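Local coordinates for putative uncharacterized protein PH0355 (Pyrococcus horikoshii, PDB 2Z0T) that is of unknown function but carries an ASCH domain of the PUA clan and probably binds RNA, at residues A[24-29]-A[92-97]; A[40-43]-A[48-51]; A[55-58]-A[62-65]; A[67-70]-A[75-78]. One frame throughout, in Å; residues are numbered along the deposited sequence.

Contact 1. Residues A[24-29]-A[92-97]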
loop_
_atom_site.group_PDB
_atom_site.type_symbol
_atom_site.label_atom_id
_atom_site.label_comp_id
_atom_site.label_asym_id
_atom_site.label_seq_id
_atom_site.Cartn_x
_atom_site.Cartn_y
_atom_site.Cartn_z
ATOM N N GLY A 24 0.459 -0.477 0.998
ATOM C CA GLY A 24 -0.409 -0.687 2.141
ATOM C C GLY A 24 -1.372 0.472 2.283
ATOM O O GLY A 24 -0.981 1.629 2.135
ATOM N N ARG A 25 -2.631 0.157 2.570
ATOM C CA ARG A 25 -3.683 1.154 2.725
ATOM C C ARG A 25 -4.685 0.665 3.757
ATOM O O ARG A 25 -4.661 -0.499 4.157
ATOM C CB ARG A 25 -4.438 1.331 1.403
ATOM C CG ARG A 25 -3.622 1.906 0.276
ATOM C CD ARG A 25 -3.651 3.415 0.304
ATOM N NE ARG A 25 -2.594 3.957 -0.537
ATOM C CZ ARG A 25 -2.636 5.150 -1.116
ATOM N NH1 ARG A 25 -3.691 5.937 -0.952
ATOM N NH2 ARG A 25 -1.615 5.548 -1.861
ATOM N N LEU A 26 -5.566 1.559 4.192
ATOM C CA LEU A 26 -6.621 1.159 5.107
ATOM C C LEU A 26 -7.574 0.401 4.196
ATOM O O LEU A 26 -7.791 0.808 3.052
ATOM C CB LEU A 26 -7.354 2.374 5.680
ATOM C CG LEU A 26 -6.732 3.087 6.877
ATOM C CD1 LEU A 26 -7.539 4.337 7.197
ATOM C CD2 LEU A 26 -6.706 2.142 8.071
ATOM N N TYR A 27 -8.125 -0.702 4.685
ATOM C CA TYR A 27 -9.067 -1.484 3.897
ATOM C C TYR A 27 -10.414 -0.782 4.068
ATOM O O TYR A 27 -11.355 -1.343 4.625
ATOM C CB TYR A 27 -9.113 -2.918 4.437
ATOM C CG TYR A 27 -9.970 -3.884 3.646
ATOM C CD1 TYR A 27 -9.871 -3.969 2.255
ATOM C CD2 TYR A 27 -10.843 -4.756 4.297
ATOM C CE1 TYR A 27 -10.621 -4.903 1.535
ATOM C CE2 TYR A 27 -11.594 -5.692 3.588
ATOM C CZ TYR A 27 -11.476 -5.759 2.209
ATOM O OH TYR A 27 -12.214 -6.683 1.510
ATOM N N ASP A 28 -10.481 0.461 3.595
ATOM C CA ASP A 28 -11.689 1.270 3.708
ATOM C C ASP A 28 -12.665 1.071 2.553
ATOM O O ASP A 28 -12.462 0.219 1.689
ATOM C CB ASP A 28 -11.321 2.753 3.832
ATOM C CG ASP A 28 -10.359 3.212 2.753
ATOM O OD1 ASP A 28 -10.456 2.713 1.614
ATOM O OD2 ASP A 28 -9.509 4.082 3.041
ATOM N N GLU A 29 -13.732 1.865 2.543
ATOM C CA GLU A 29 -14.751 1.753 1.504
ATOM C C GLU A 29 -14.185 1.827 0.086
ATOM O O GLU A 29 -14.576 1.051 -0.792
ATOM C CB GLU A 29 -15.819 2.838 1.693
ATOM C CG GLU A 29 -16.516 2.784 3.050
ATOM C CD GLU A 29 -15.816 3.610 4.121
ATOM O OE1 GLU A 29 -14.592 3.843 4.011
ATOM O OE2 GLU A 29 -16.498 4.021 5.086
ATOM N N GLU A 92 -5.505 5.152 14.682
ATOM C CA GLU A 92 -5.824 3.837 15.217
ATOM C C GLU A 92 -7.306 3.474 15.138
ATOM O O GLU A 92 -7.650 2.313 14.925
ATOM C CB GLU A 92 -5.337 3.751 16.661
ATOM C CG GLU A 92 -3.865 4.101 16.811
ATOM C CD GLU A 92 -3.439 4.234 18.260
ATOM O OE1 GLU A 92 -3.365 3.203 18.960
ATOM O OE2 GLU A 92 -3.187 5.375 18.697
ATOM N N GLU A 93 -8.191 4.451 15.310
ATOM C CA GLU A 93 -9.619 4.159 15.237
ATOM C C GLU A 93 -10.008 3.640 13.854
ATOM O O GLU A 93 -10.781 2.687 13.736
ATOM C CB GLU A 93 -10.444 5.400 15.580
ATOM C CG GLU A 93 -10.514 5.697 17.070
ATOM C CD GLU A 93 -11.160 4.569 17.859
ATOM O OE1 GLU A 93 -12.294 4.173 17.512
ATOM O OE2 GLU A 93 -10.537 4.080 18.825
ATOM N N ARG A 94 -9.472 4.261 12.806
ATOM C CA ARG A 94 -9.770 3.834 11.442
ATOM C C ARG A 94 -9.161 2.462 11.167
ATOM O O ARG A 94 -9.777 1.622 10.512
ATOM C CB ARG A 94 -9.237 4.858 10.433
ATOM C CG ARG A 94 -10.048 6.145 10.372
ATOM C CD ARG A 94 -9.266 7.267 9.698
ATOM N NE ARG A 94 -9.062 7.054 8.270
ATOM C CZ ARG A 94 -8.203 7.748 7.527
ATOM N NH1 ARG A 94 -7.460 8.699 8.080
ATOM N NH2 ARG A 94 -8.098 7.504 6.227
ATOM N N GLU A 95 -7.950 2.241 11.671
ATOM C CA GLU A 95 -7.259 0.970 11.488
ATOM C C GLU A 95 -8.092 -0.162 12.088
ATOM O O GLU A 95 -8.296 -1.200 11.462
ATOM C CB GLU A 95 -5.879 1.018 12.157
ATOM C CG GLU A 95 -5.049 -0.247 11.980
ATOM C CD GLU A 95 -3.691 -0.158 12.646
ATOM O OE1 GLU A 95 -3.395 0.890 13.261
ATOM O OE2 GLU A 95 -2.917 -1.138 12.559
ATOM N N LYS A 96 -8.579 0.049 13.306
ATOM C CA LYS A 96 -9.397 -0.950 13.986
ATOM C C LYS A 96 -10.750 -1.152 13.304
ATOM O O LYS A 96 -11.271 -2.268 13.252
ATOM C CB LYS A 96 -9.611 -0.543 15.450
ATOM C CG LYS A 96 -8.419 -0.814 16.367
ATOM C CD LYS A 96 -7.138 -0.175 15.846
ATOM C CE LYS A 96 -5.975 -0.349 16.811
ATOM N NZ LYS A 96 -4.719 0.255 16.275
ATOM N N LYS A 97 -11.313 -0.072 12.774
ATOM C CA LYS A 97 -12.611 -0.126 12.111
ATOM C C LYS A 97 -12.625 -0.811 10.742
ATOM O O LYS A 97 -13.548 -1.570 10.427
ATOM C CB LYS A 97 -13.166 1.294 11.949
ATOM C CG LYS A 97 -14.482 1.363 11.192
ATOM C CD LYS A 97 -14.900 2.800 10.939
ATOM C CE LYS A 97 -16.216 2.870 10.183
ATOM N NZ LYS A 97 -16.602 4.283 9.893
HETATM O O HOH W 1 -10.024 6.354 4.643
#

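Contact 2. Residues A[40-43]-A[48-51]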
loop_
_atom_site.group_PDB
_atom_site.type_symbol
_atom_site.label_atom_id
_atom_site.label_comp_id
_atom_site.label_asym_id
_atom_site.label_seq_id
_atom_site.Cartn_x
_atom_site.Cartn_y
_atom_site.Cartn_z
ATOM N N ILE A 40 -4.306 0.921 -10.944
ATOM C CA ILE A 40 -4.298 2.050 -10.024
ATOM C C ILE A 40 -3.466 3.178 -10.618
ATOM O O ILE A 40 -2.332 2.970 -11.046
ATOM C CB ILE A 40 -3.722 1.676 -8.638
ATOM C CG1 ILE A 40 -4.654 0.682 -7.938
ATOM C CG2 ILE A 40 -3.575 2.934 -7.778
ATOM C CD1 ILE A 40 -4.125 0.182 -6.605
ATOM N N ILE A 41 -4.056 4.369 -10.670
ATOM C CA ILE A 41 -3.370 5.549 -11.184
ATOM C C ILE A 41 -2.958 6.346 -9.953
ATOM O O ILE A 41 -3.811 6.862 -9.228
ATOM C CB ILE A 41 -4.308 6.418 -12.054
ATOM C CG1 ILE A 41 -4.897 5.581 -13.190
ATOM C CG2 ILE A 41 -3.541 7.612 -12.615
ATOM C CD1 ILE A 41 -3.864 4.994 -14.130
ATOM N N PHE A 42 -1.655 6.431 -9.713
ATOM C CA PHE A 42 -1.130 7.142 -8.548
ATOM C C PHE A 42 -0.763 8.601 -8.802
ATOM O O PHE A 42 -0.212 8.946 -9.845
ATOM C CB PHE A 42 0.125 6.440 -8.007
ATOM C CG PHE A 42 -0.149 5.185 -7.228
ATOM C CD1 PHE A 42 -0.935 5.214 -6.081
ATOM C CD2 PHE A 42 0.432 3.976 -7.613
ATOM C CE1 PHE A 42 -1.137 4.058 -5.322
ATOM C CE2 PHE A 42 0.236 2.814 -6.861
ATOM C CZ PHE A 42 -0.549 2.859 -5.714
ATOM N N GLU A 43 -1.077 9.440 -7.821
ATOM C CA GLU A 43 -0.753 10.862 -7.837
ATOM C C GLU A 43 -0.946 11.575 -9.172
ATOM O O GLU A 43 0.008 12.097 -9.753
ATOM C CB GLU A 43 0.692 11.036 -7.359
ATOM C CG GLU A 43 1.050 12.421 -6.850
ATOM C CD GLU A 43 0.204 12.858 -5.668
ATOM O OE1 GLU A 43 -0.264 11.986 -4.901
ATOM O OE2 GLU A 43 0.019 14.083 -5.496
ATOM N N LYS A 48 1.407 4.433 -12.946
ATOM C CA LYS A 48 0.279 3.536 -13.158
ATOM C C LYS A 48 0.754 2.130 -12.821
ATOM O O LYS A 48 1.851 1.737 -13.207
ATOM C CB LYS A 48 -0.176 3.586 -14.618
ATOM C CG LYS A 48 -1.427 2.776 -14.902
ATOM C CD LYS A 48 -1.683 2.638 -16.398
ATOM C CE LYS A 48 -1.814 3.988 -17.083
ATOM N NZ LYS A 48 -2.117 3.823 -18.534
ATOM N N VAL A 49 -0.059 1.377 -12.090
ATOM C CA VAL A 49 0.321 0.019 -11.727
ATOM C C VAL A 49 -0.826 -0.953 -11.924
ATOM O O VAL A 49 -1.993 -0.563 -11.935
ATOM C CB VAL A 49 0.774 -0.075 -10.246
ATOM C CG1 VAL A 49 1.969 0.839 -10.003
ATOM C CG2 VAL A 49 -0.385 0.291 -9.320
ATOM N N LYS A 50 -0.475 -2.222 -12.092
ATOM C CA LYS A 50 -1.460 -3.284 -12.245
ATOM C C LYS A 50 -1.585 -3.947 -10.878
ATOM O O LYS A 50 -0.580 -4.134 -10.191
ATOM C CB LYS A 50 -0.980 -4.316 -13.270
ATOM C CG LYS A 50 -1.788 -5.609 -13.277
ATOM C CD LYS A 50 -3.213 -5.420 -13.795
ATOM C CE LYS A 50 -3.231 -5.236 -15.306
ATOM N NZ LYS A 50 -4.618 -5.277 -15.850
ATOM N N VAL A 51 -2.810 -4.273 -10.476
ATOM C CA VAL A 51 -3.045 -4.937 -9.194
ATOM C C VAL A 51 -2.899 -6.435 -9.427
ATOM O O VAL A 51 -3.644 -7.021 -10.218
ATOM C CB VAL A 51 -4.462 -4.651 -8.656
ATOM C CG1 VAL A 51 -4.699 -5.428 -7.355
ATOM C CG2 VAL A 51 -4.633 -3.159 -8.412
#

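Contact 3. Residues A[55-58]-A[62-65]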
loop_
_atom_site.group_PDB
_atom_site.type_symbol
_atom_site.label_atom_id
_atom_site.label_comp_id
_atom_site.label_asym_id
_atom_site.label_seq_id
_atom_site.Cartn_x
_atom_site.Cartn_y
_atom_site.Cartn_z
ATOM N N ARG A 55 -4.405 -8.758 -0.132
ATOM C CA ARG A 55 -4.344 -9.497 1.132
ATOM C C ARG A 55 -4.714 -8.551 2.273
ATOM O O ARG A 55 -4.105 -7.496 2.439
ATOM C CB ARG A 55 -2.943 -10.091 1.327
ATOM C CG ARG A 55 -2.587 -11.117 0.252
ATOM C CD ARG A 55 -1.194 -11.694 0.432
ATOM N NE ARG A 55 -0.134 -10.793 -0.017
ATOM C CZ ARG A 55 0.181 -10.565 -1.290
ATOM N NH1 ARG A 55 -0.481 -11.172 -2.271
ATOM N NH2 ARG A 55 1.179 -9.739 -1.582
ATOM N N VAL A 56 -5.718 -8.934 3.055
ATOM C CA VAL A 56 -6.204 -8.093 4.143
ATOM C C VAL A 56 -5.788 -8.562 5.534
ATOM O O VAL A 56 -5.827 -9.755 5.846
ATOM C CB VAL A 56 -7.740 -7.973 4.072
ATOM C CG1 VAL A 56 -8.243 -6.976 5.115
ATOM C CG2 VAL A 56 -8.154 -7.531 2.679
ATOM N N TYR A 57 -5.401 -7.595 6.364
ATOM C CA TYR A 57 -4.942 -7.845 7.726
ATOM C C TYR A 57 -5.725 -7.006 8.731
ATOM O O TYR A 57 -6.467 -6.101 8.355
ATOM C CB TYR A 57 -3.452 -7.509 7.824
ATOM C CG TYR A 57 -2.593 -8.310 6.868
ATOM C CD1 TYR A 57 -2.132 -9.580 7.211
ATOM C CD2 TYR A 57 -2.277 -7.812 5.603
ATOM C CE1 TYR A 57 -1.375 -10.337 6.316
ATOM C CE2 TYR A 57 -1.523 -8.560 4.701
ATOM C CZ TYR A 57 -1.077 -9.820 5.065
ATOM O OH TYR A 57 -0.339 -10.564 4.175
ATOM N N SER A 58 -5.562 -7.311 10.016
ATOM C CA SER A 58 -6.263 -6.566 11.048
ATOM C C SER A 58 -5.483 -5.314 11.448
ATOM O O SER A 58 -6.039 -4.407 12.064
ATOM C CB SER A 58 -6.479 -7.445 12.285
ATOM O OG SER A 58 -5.244 -7.730 12.915
ATOM N N GLU A 62 0.739 -6.379 11.553
ATOM C CA GLU A 62 0.614 -7.721 10.991
ATOM C C GLU A 62 0.868 -7.745 9.489
ATOM O O GLU A 62 1.506 -8.663 8.976
ATOM C CB GLU A 62 -0.769 -8.299 11.298
ATOM C CG GLU A 62 -0.955 -8.623 12.770
ATOM C CD GLU A 62 -2.285 -9.279 13.060
ATOM O OE1 GLU A 62 -2.559 -10.351 12.478
ATOM O OE2 GLU A 62 -3.054 -8.725 13.873
ATOM N N MET A 63 0.371 -6.732 8.786
ATOM C CA MET A 63 0.577 -6.646 7.347
ATOM C C MET A 63 2.076 -6.564 7.050
ATOM O O MET A 63 2.583 -7.280 6.189
ATOM C CB MET A 63 -0.149 -5.416 6.783
ATOM C CG MET A 63 -0.057 -5.255 5.266
ATOM S SD MET A 63 1.406 -4.338 4.728
ATOM C CE MET A 63 0.935 -2.687 5.250
ATOM N N LEU A 64 2.789 -5.706 7.777
ATOM C CA LEU A 64 4.224 -5.554 7.565
ATOM C C LEU A 64 5.019 -6.822 7.877
ATOM O O LEU A 64 5.950 -7.168 7.153
ATOM C CB LEU A 64 4.764 -4.384 8.400
ATOM C CG LEU A 64 4.301 -2.991 7.954
ATOM C CD1 LEU A 64 4.829 -1.935 8.915
ATOM C CD2 LEU A 64 4.790 -2.712 6.541
ATOM N N GLU A 65 4.648 -7.518 8.948
ATOM C CA GLU A 65 5.350 -8.740 9.330
ATOM C C GLU A 65 5.178 -9.849 8.291
ATOM O O GLU A 65 6.119 -10.586 7.993
ATOM C CB GLU A 65 4.854 -9.219 10.700
ATOM C CG GLU A 65 4.922 -8.133 11.769
ATOM C CD GLU A 65 4.544 -8.620 13.154
ATOM O OE1 GLU A 65 3.504 -9.300 13.295
ATOM O OE2 GLU A 65 5.286 -8.305 14.108
HETATM O O HOH W 2 -4.286 -9.914 10.337
#

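Contact 4. Residues A[67-70]-A[75-78]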
loop_
_atom_site.group_PDB
_atom_site.type_symbol
_atom_site.label_atom_id
_atom_site.label_comp_id
_atom_site.label_asym_id
_atom_site.label_seq_id
_atom_site.Cartn_x
_atom_site.Cartn_y
_atom_site.Cartn_z
ATOM N N GLU A 67 4.065 -9.373 4.937
ATOM C CA GLU A 67 4.521 -8.938 3.619
ATOM C C GLU A 67 6.022 -8.647 3.544
ATOM O O GLU A 67 6.608 -8.653 2.459
ATOM C CB GLU A 67 3.745 -7.688 3.189
ATOM C CG GLU A 67 2.234 -7.882 3.065
ATOM C CD GLU A 67 1.846 -8.852 1.964
ATOM O OE1 GLU A 67 2.628 -9.006 1.004
ATOM O OE2 GLU A 67 0.751 -9.450 2.052
ATOM N N GLY A 68 6.643 -8.406 4.693
ATOM C CA GLY A 68 8.062 -8.094 4.705
ATOM C C GLY A 68 8.185 -6.589 4.559
ATOM O O GLY A 68 7.858 -6.031 3.513
ATOM N N ILE A 69 8.651 -5.927 5.610
ATOM C CA ILE A 69 8.771 -4.475 5.597
ATOM C C ILE A 69 9.577 -3.916 4.425
ATOM O O ILE A 69 9.260 -2.847 3.902
ATOM C CB ILE A 69 9.369 -3.970 6.928
ATOM C CG1 ILE A 69 9.289 -2.446 6.986
ATOM C CG2 ILE A 69 10.806 -4.445 7.073
ATOM C CD1 ILE A 69 9.672 -1.873 8.328
ATOM N N GLU A 70 10.609 -4.636 4.000
ATOM C CA GLU A 70 11.433 -4.165 2.895
ATOM C C GLU A 70 10.654 -4.066 1.582
ATOM O O GLU A 70 10.975 -3.242 0.722
ATOM C CB GLU A 70 12.645 -5.083 2.712
ATOM C CG GLU A 70 13.603 -4.630 1.622
ATOM C CD GLU A 70 13.938 -3.149 1.718
ATOM O OE1 GLU A 70 14.315 -2.689 2.819
ATOM O OE2 GLU A 70 13.827 -2.447 0.688
ATOM N N GLY A 75 13.828 0.580 3.176
ATOM C CA GLY A 75 14.661 1.442 3.997
ATOM C C GLY A 75 14.307 1.454 5.472
ATOM O O GLY A 75 15.177 1.678 6.315
ATOM N N VAL A 76 13.038 1.229 5.794
ATOM C CA VAL A 76 12.607 1.217 7.189
ATOM C C VAL A 76 13.144 -0.046 7.860
ATOM O O VAL A 76 12.850 -1.163 7.438
ATOM C CB VAL A 76 11.071 1.273 7.292
ATOM C CG1 VAL A 76 10.646 1.329 8.749
ATOM C CG2 VAL A 76 10.556 2.499 6.551
ATOM N N LYS A 77 13.930 0.148 8.915
ATOM C CA LYS A 77 14.572 -0.952 9.628
ATOM C C LYS A 77 13.730 -1.781 10.593
ATOM O O LYS A 77 14.019 -2.961 10.801
ATOM C CB LYS A 77 15.801 -0.418 10.367
ATOM C CG LYS A 77 16.795 0.300 9.466
ATOM C CD LYS A 77 17.997 0.801 10.254
ATOM C CE LYS A 77 18.980 1.538 9.356
ATOM N NZ LYS A 77 20.171 2.017 10.110
ATOM N N SER A 78 12.703 -1.192 11.191
ATOM C CA SER A 78 11.890 -1.952 12.131
ATOM C C SER A 78 10.397 -1.851 11.871
ATOM O O SER A 78 9.927 -0.911 11.229
ATOM C CB SER A 78 12.174 -1.498 13.563
ATOM O OG SER A 78 11.617 -0.220 13.805
#

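Contact 1. Residues A[24-29]-A[92-97]
Two groups grip Asp-28 OD2: a water molecule that donates to it from 2.8 Å, and the guanidinium of Arg-31 in a salt bridge. The same water accepts a bond of 2.7 Å from Arg-94 NH2, and so a single water links opposite charges that do not meet directly. This is the place in the ASCH domain where helix 92-98 rests against the end of strand 22-26, an outermost strand of the mixed sheet. It illustrates how an arginine at the border of a contact can act as apolar surface and polar linker at once. Methyl CD1 of Leu-26 lies over one face of the Arg-94 guanidinium, 3.3 Å from NE, while NH2 still reaches the water. A bend in the arginine chain at chi3 (69°) turns the head group against the leucine, and the two side chains cross at about a right angle. Glu-95 sends its carboxylate away from this meeting. OE1 forms a salt bridge with Arg-87 and OE2 accepts from Phe-60 N, which satisfies the acidic group of a buried residue. Leu-26 also touches Tyr-90. A chi1 of -83° sets the fork of Leu-26 facing the helix, and its two methyls then divide the work: CD1 meets the arginine, and CD2 meets the helix backbone, 3.7 Å from Glu-95 CA.

Contact 2. Residues A[40-43]-A[48-51]
Strand 40-42 and strand 48-51 run antiparallel at 150°, their axes approaching to 5.0 Å, with Ile-40 and Val-49 as a hydrogen-bonded pair and Ile-41 and Lys-48 as the adjacent non-hydrogen-bonded pair. Ile-40 N gives to Val-49 O at 2.9 Å, and Val-49 N returns the bond to Ile-40 O at 3.0 Å; both bonds are nearly straight. Ile-40 O also receives a CA-H...O contact from Lys-48 CA, so this one carbonyl meets two neighbouring residues of the partner strand. The hairpin shows how alternation sorts side chains by environment. On the buried side, Val-49 CG2 touches both Ile-40 CB and the Phe-42 ring, which it meets obliquely at CE2, 3.6 Å away. The ring is backed from within its own strand, where Ile-40 CG2 stands 3.6 Å above the plane, over its centre. Farther along, Ile-40 CD1 reaches Val-51 CG2 at 3.8 Å. On the other side, Ile-41 and Lys-48 lie side by side and point the same way. The isoleucine chain folds at chi2 (-60°), which brings Ile-41 CD1 against the stem of Lys-48, a tight 3.4 Å from its CG. The hairpin formed by strands 39-42 and 47-57 lies within the sheet: strand 2-5 bonds to Ile-41 beyond the first strand, whereas strand 100-107 bonds to Lys-50 beyond the second and adds Ile-103 and Ile-105 to the buried side.

Contact 3. Residues A[55-58]-A[62-65]
Tyr-57 and Ser-58 meet Glu-62 and Met-63 where strand 47-57 gives way to helix 60-67, a tight strand-to-helix connection of the ASCH domain that folds the helix back on the strand it has just left. The strand approaches this turn through Arg-55, whose guanidinium is held beside the contact by salt bridges to Glu-67 and Glu-104. Tyr-57 then supplies the main surface. Its ring lies with one face on the helix backbone in a CH-pi contact: Met-63 CA is 3.7 Å from the ring centroid and 18° off the ring normal. Glu-62 O lies over a face of the ring as well. At the CD2 margin, the ring packs closely on Met-63 CG, 3.4 Å away; the methionine's CG stands anti to the backbone N (chi1 -177°), which carries it along the tyrosine before the chain bends and touches Val-100, Ala-102 and Tyr-86. The far end of Tyr-57 is fixed by a hydrogen bond between OH and Glu-67. With a leucine here, Glu-67 would probably lose its hydroxyl partner and the backbone at Met-63 the flat surface on which it rests. Ser-58 closes the walk and shows how solvent can complete a turn. No direct hydrogen bond joins it to Glu-62: Ser-58 OG comes close to Glu-62 OE2, but at a poor angle. Instead, one water accepts from Ser-58 N at 2.9 Å and donates to Glu-62 OE1 at 2.8 Å.

Contact 4. Residues A[67-70]-A[75-78]
Ile-69 dominates this contact, with Val-76 as its apolar partner and Glu-70 and Gly-75 as a polar pair beside them. The isoleucine reaches out as a straight arm: CG1 is anti to the backbone N (chi1 -171°) and the chain continues extended (chi2 172°), which carries CD1 up against the facing loop, where it meets two of its residues. Ile-69 CD1 packs tightly on Val-76 CG1, 3.4 Å away, and comes within 3.1 Å of Ser-78 O. Farther back, Ile-69 CG1 and CG2 pass along the carbonyl of Val-76, and the two side chains cross at about a right angle. Trimmed to an alanine, this residue would lose the arm that bridges the two segments, and the resulting gap would probably let Val-76 shift. Glu-70 adds a weak link. Bent at chi2, its chain carries OE1 to Gly-75 N, 3.3 Å away, and the bond, though long, is almost straight at 173°. A side chain at the positive phi of Gly-75 would collide with the carbonyl oxygen of the residue before it, as it would at Gly-68. The example shows how one extended hydrophobic side chain can span a short surface loop. Gly-68, just past helix 60-67, breaks away from it, Ile-69 opens the short, weakly bonded helix 69-72, and the chain returns through residues 75-78 to Ser-78, which hydrogen-bonds with Glu-81 and stands at the N-cap of helix 79-87.

How the contacts relate
Contacts 2, 3 and 4 are all nested within the long loop that contact 1 closes. Contacts 1 and 3 lie closest, with centres about 11 Å apart, and they touch where Tyr-27 CD2 meets Val-56 CG1 at 3.5 Å. Contact 3 is joined to contact 4 through Glu-67, whose OE2 lies 2.6 Å from Arg-55 NE; the centres of these two contacts are about 13 Å apart. Contact 2 stands at the other end of strand 47-57, its centre about 21 Å from that of contact 3. The sheet is thus the common frame of contacts 1, 2 and 3. No bound RNA or ligand relates them to a functional site.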